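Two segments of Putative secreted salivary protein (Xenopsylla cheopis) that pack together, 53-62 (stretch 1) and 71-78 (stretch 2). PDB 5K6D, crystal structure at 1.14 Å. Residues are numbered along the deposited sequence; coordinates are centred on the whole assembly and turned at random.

Stretch 1 53-62: CLGSGGSCGD
Stretch 2 71-78: EDCYCKSK

The two stretches belong to one chain and pair as antiparallel strands, Gly58 to Cys60 running against Cys73 to Cys75. The strand axes approach to 4.5 Å, and their N-to-C directions differ by 157°. Gly58 lies opposite Cys75 with CA atoms 4.1 Å apart. Cys60 lies opposite Cys73, with CA atoms 4.3 Å apart. Both are non-hydrogen-bonded pairs. Between them Ser59 faces Tyr74 in a hydrogen-bonded pair, with a CA-CA distance of 5.4 Å. The contact buries 598 Å², both sides summed. Lys78, Tyr74 and Ser56 have the largest areas covered by the other stretch.

Tyr74 is fixed through its backbone, which is extended at phi/psi -119/114. Its N donates to Ser59 O at 2.8 Å, and Ser59 N donates to Tyr74 O at 3.1 Å. Ser59 is also extended, at -147/157, so its N and O both point across to the partner strand. The side chains of Ser59 and Tyr74 project to the same face of the sheet. Tyr74 has chi1 m and chi2 87°. Its ring reaches along stretch 1 and presents its edge to Gly61, with Tyr74 CE1 3.5 Å from Gly61 CA. An ideal CB on Gly61 would be tight against the ring, 3.3 Å from Tyr74 CE1. Ser59 has chi1 p. A water lies 3.0 Å from Ser59 OG and donates to Tyr74 O at 2.8 Å, linking the side chain to the opposite backbone.

The pairing runs on past Cys60. Gly61 N donates to Asp72 O at 2.9 Å. Cys60 CA makes a CA-H...O contact with the same Asp72 O at 3.4 Å.

On the other face are Cys60, Cys73 and Cys75, with chi1 m, t and m. Each is covalently bonded elsewhere in the structure, as is Cys53. Cys53, chi1 m, brings its SG to 3.6 Å from Cys75 SG. Gly58 is nearly fully extended at -172/175. An ideal CB there would clash with Tyr74 O at 2.7 Å.

Ser56 secures the other end of the contact, at phi/psi -89/-21. Its N donates to Lys76 O at 2.8 Å. Its side chain, chi1 p, donates from OG to Ser77 O at 2.9 Å. Two successive carbonyls are thus bound by one residue. Lys76 N donates in turn to Gly57 O at 2.9 Å. Gly55, at -99/-167, packs its CA 3.2 Å from Lys76 O. An ideal CB on Gly55 would lie only 2.2 Å from Lys76 O, a clash.

Lys78 is the C-terminal residue. Its side chain is extended, with chi1 m and chi2 to chi4 all t. It runs beside the start of stretch 1, and Lys78 CE comes 3.3 Å from Leu54 O and 3.5 Å from Gly55 O. Leu54, with positive phi (58/38), follows a helix. A water accepts from Lys78 N at 2.8 Å and donates to Leu54 O at 3.2 Å, so Lys78 meets Leu54 O twice, through water from its backbone N and by direct packing of its CE.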

# COMPACT_ATOMS: atom_id res chain seq x y z
N CYS A 53 1.80 6.06 -3.25
CA CYS A 53 3.01 5.27 -3.50
C CYS A 53 3.55 5.41 -4.92
O CYS A 53 4.68 5.04 -5.19
CB CYS A 53 2.76 3.79 -3.19
SG CYS A 53 2.30 3.44 -1.47
N LEU A 54 2.73 5.95 -5.83
CA LEU A 54 3.10 6.14 -7.24
C LEU A 54 3.48 4.82 -7.90
O LEU A 54 4.40 4.74 -8.73
CB LEU A 54 4.22 7.17 -7.37
CG LEU A 54 3.98 8.50 -6.64
CD1 LEU A 54 5.14 9.45 -6.88
CD2 LEU A 54 2.66 9.13 -7.06
N GLY A 55 2.76 3.77 -7.53
CA GLY A 55 2.90 2.46 -8.15
C GLY A 55 1.83 2.23 -9.20
O GLY A 55 1.12 3.15 -9.62
N SER A 56 1.71 0.98 -9.65
CA SER A 56 0.74 0.63 -10.68
C SER A 56 -0.62 0.26 -10.11
O SER A 56 -1.63 0.30 -10.81
CB SER A 56 1.27 -0.52 -11.53
OG SER A 56 1.50 -1.67 -10.72
N GLY A 57 -0.66 -0.12 -8.84
CA GLY A 57 -1.88 -0.57 -8.21
C GLY A 57 -1.54 -1.34 -6.95
O GLY A 57 -0.38 -1.41 -6.56
N GLY A 58 -2.54 -1.91 -6.30
CA GLY A 58 -2.27 -2.72 -5.14
C GLY A 58 -3.50 -3.44 -4.65
O GLY A 58 -4.60 -3.24 -5.18
N SER A 59 -3.31 -4.28 -3.65
CA SER A 59 -4.43 -5.03 -3.08
C SER A 59 -4.23 -5.24 -1.59
O SER A 59 -3.10 -5.22 -1.08
CB SER A 59 -4.60 -6.37 -3.78
OG SER A 59 -3.41 -7.12 -3.65
N CYS A 60 -5.33 -5.45 -0.88
CA CYS A 60 -5.30 -5.71 0.55
C CYS A 60 -4.73 -7.09 0.86
O CYS A 60 -4.76 -8.01 0.03
CB CYS A 60 -6.70 -5.57 1.14
SG CYS A 60 -7.46 -3.93 0.95
N GLY A 61 -4.24 -7.25 2.09
CA GLY A 61 -3.69 -8.52 2.53
C GLY A 61 -4.68 -9.66 2.48
O GLY A 61 -5.88 -9.48 2.74
N ASP A 62 -4.18 -10.84 2.16
CA ASP A 62 -5.02 -12.02 2.06
C ASP A 62 -4.46 -13.19 2.86
O ASP A 62 -4.98 -14.31 2.79
CB ASP A 62 -5.20 -12.41 0.59
CG ASP A 62 -3.90 -12.82 -0.09
OD1 ASP A 62 -2.83 -12.69 0.52
OD2 ASP A 62 -3.96 -13.28 -1.25
N GLU A 71 -5.12 -6.07 7.20
CA GLU A 71 -5.31 -4.64 7.43
C GLU A 71 -4.38 -3.79 6.57
O GLU A 71 -4.56 -2.58 6.48
CB GLU A 71 -5.09 -4.29 8.90
CG GLU A 71 -6.06 -4.98 9.84
CD GLU A 71 -6.00 -4.45 11.26
OE1 GLU A 71 -4.94 -3.92 11.66
OE2 GLU A 71 -7.02 -4.54 11.98
N ASP A 72 -3.40 -4.43 5.95
CA ASP A 72 -2.42 -3.71 5.14
C ASP A 72 -2.74 -3.80 3.66
O ASP A 72 -3.43 -4.72 3.20
CB ASP A 72 -1.00 -4.23 5.40
CG ASP A 72 -0.50 -3.90 6.80
OD1 ASP A 72 -1.10 -3.05 7.50
OD2 ASP A 72 0.52 -4.51 7.20
N CYS A 73 -2.24 -2.82 2.94
CA CYS A 73 -2.38 -2.69 1.50
C CYS A 73 -1.00 -2.91 0.90
O CYS A 73 -0.02 -2.38 1.42
CB CYS A 73 -2.93 -1.30 1.20
SG CYS A 73 -2.85 -0.71 -0.50
N TYR A 74 -0.91 -3.69 -0.17
CA TYR A 74 0.38 -4.06 -0.76
C TYR A 74 0.44 -3.53 -2.18
O TYR A 74 -0.32 -3.96 -3.06
CB TYR A 74 0.57 -5.58 -0.69
CG TYR A 74 0.59 -6.06 0.74
CD1 TYR A 74 -0.59 -6.40 1.39
CD2 TYR A 74 1.78 -6.16 1.45
CE1 TYR A 74 -0.58 -6.82 2.71
CE2 TYR A 74 1.80 -6.59 2.76
CZ TYR A 74 0.62 -6.92 3.38
OH TYR A 74 0.61 -7.35 4.69
N CYS A 75 1.36 -2.58 -2.40
CA CYS A 75 1.45 -1.86 -3.65
C CYS A 75 2.53 -2.38 -4.57
O CYS A 75 3.66 -2.63 -4.13
CB CYS A 75 1.71 -0.37 -3.39
SG CYS A 75 0.51 0.44 -2.33
N LYS A 76 2.19 -2.49 -5.84
CA LYS A 76 3.11 -2.91 -6.88
C LYS A 76 3.71 -1.69 -7.59
O LYS A 76 3.02 -0.70 -7.81
CB LYS A 76 2.37 -3.79 -7.88
CG LYS A 76 3.25 -4.58 -8.83
CD LYS A 76 2.44 -5.50 -9.73
CE LYS A 76 1.17 -6.02 -9.05
NZ LYS A 76 0.74 -7.34 -9.60
N SER A 77 4.98 -1.79 -7.97
CA SER A 77 5.64 -0.70 -8.68
C SER A 77 5.09 -0.53 -10.09
O SER A 77 4.38 -1.40 -10.61
CB SER A 77 7.14 -0.95 -8.76
OG SER A 77 7.42 -1.95 -9.72
N LYS A 78 5.44 0.57 -10.73
CA LYS A 78 5.22 0.71 -12.16
C LYS A 78 6.31 -0.05 -12.91
O LYS A 78 7.23 -0.59 -12.30
CB LYS A 78 5.21 2.18 -12.58
CG LYS A 78 4.05 2.96 -11.99
CD LYS A 78 4.12 4.43 -12.35
CE LYS A 78 2.98 5.21 -11.72
NZ LYS A 78 3.08 6.68 -11.95
OXT LYS A 78 6.27 -0.15 -14.14
O HOH W 1 6.78 2.65 -9.44
O HOH W 2 -0.74 -6.17 -4.73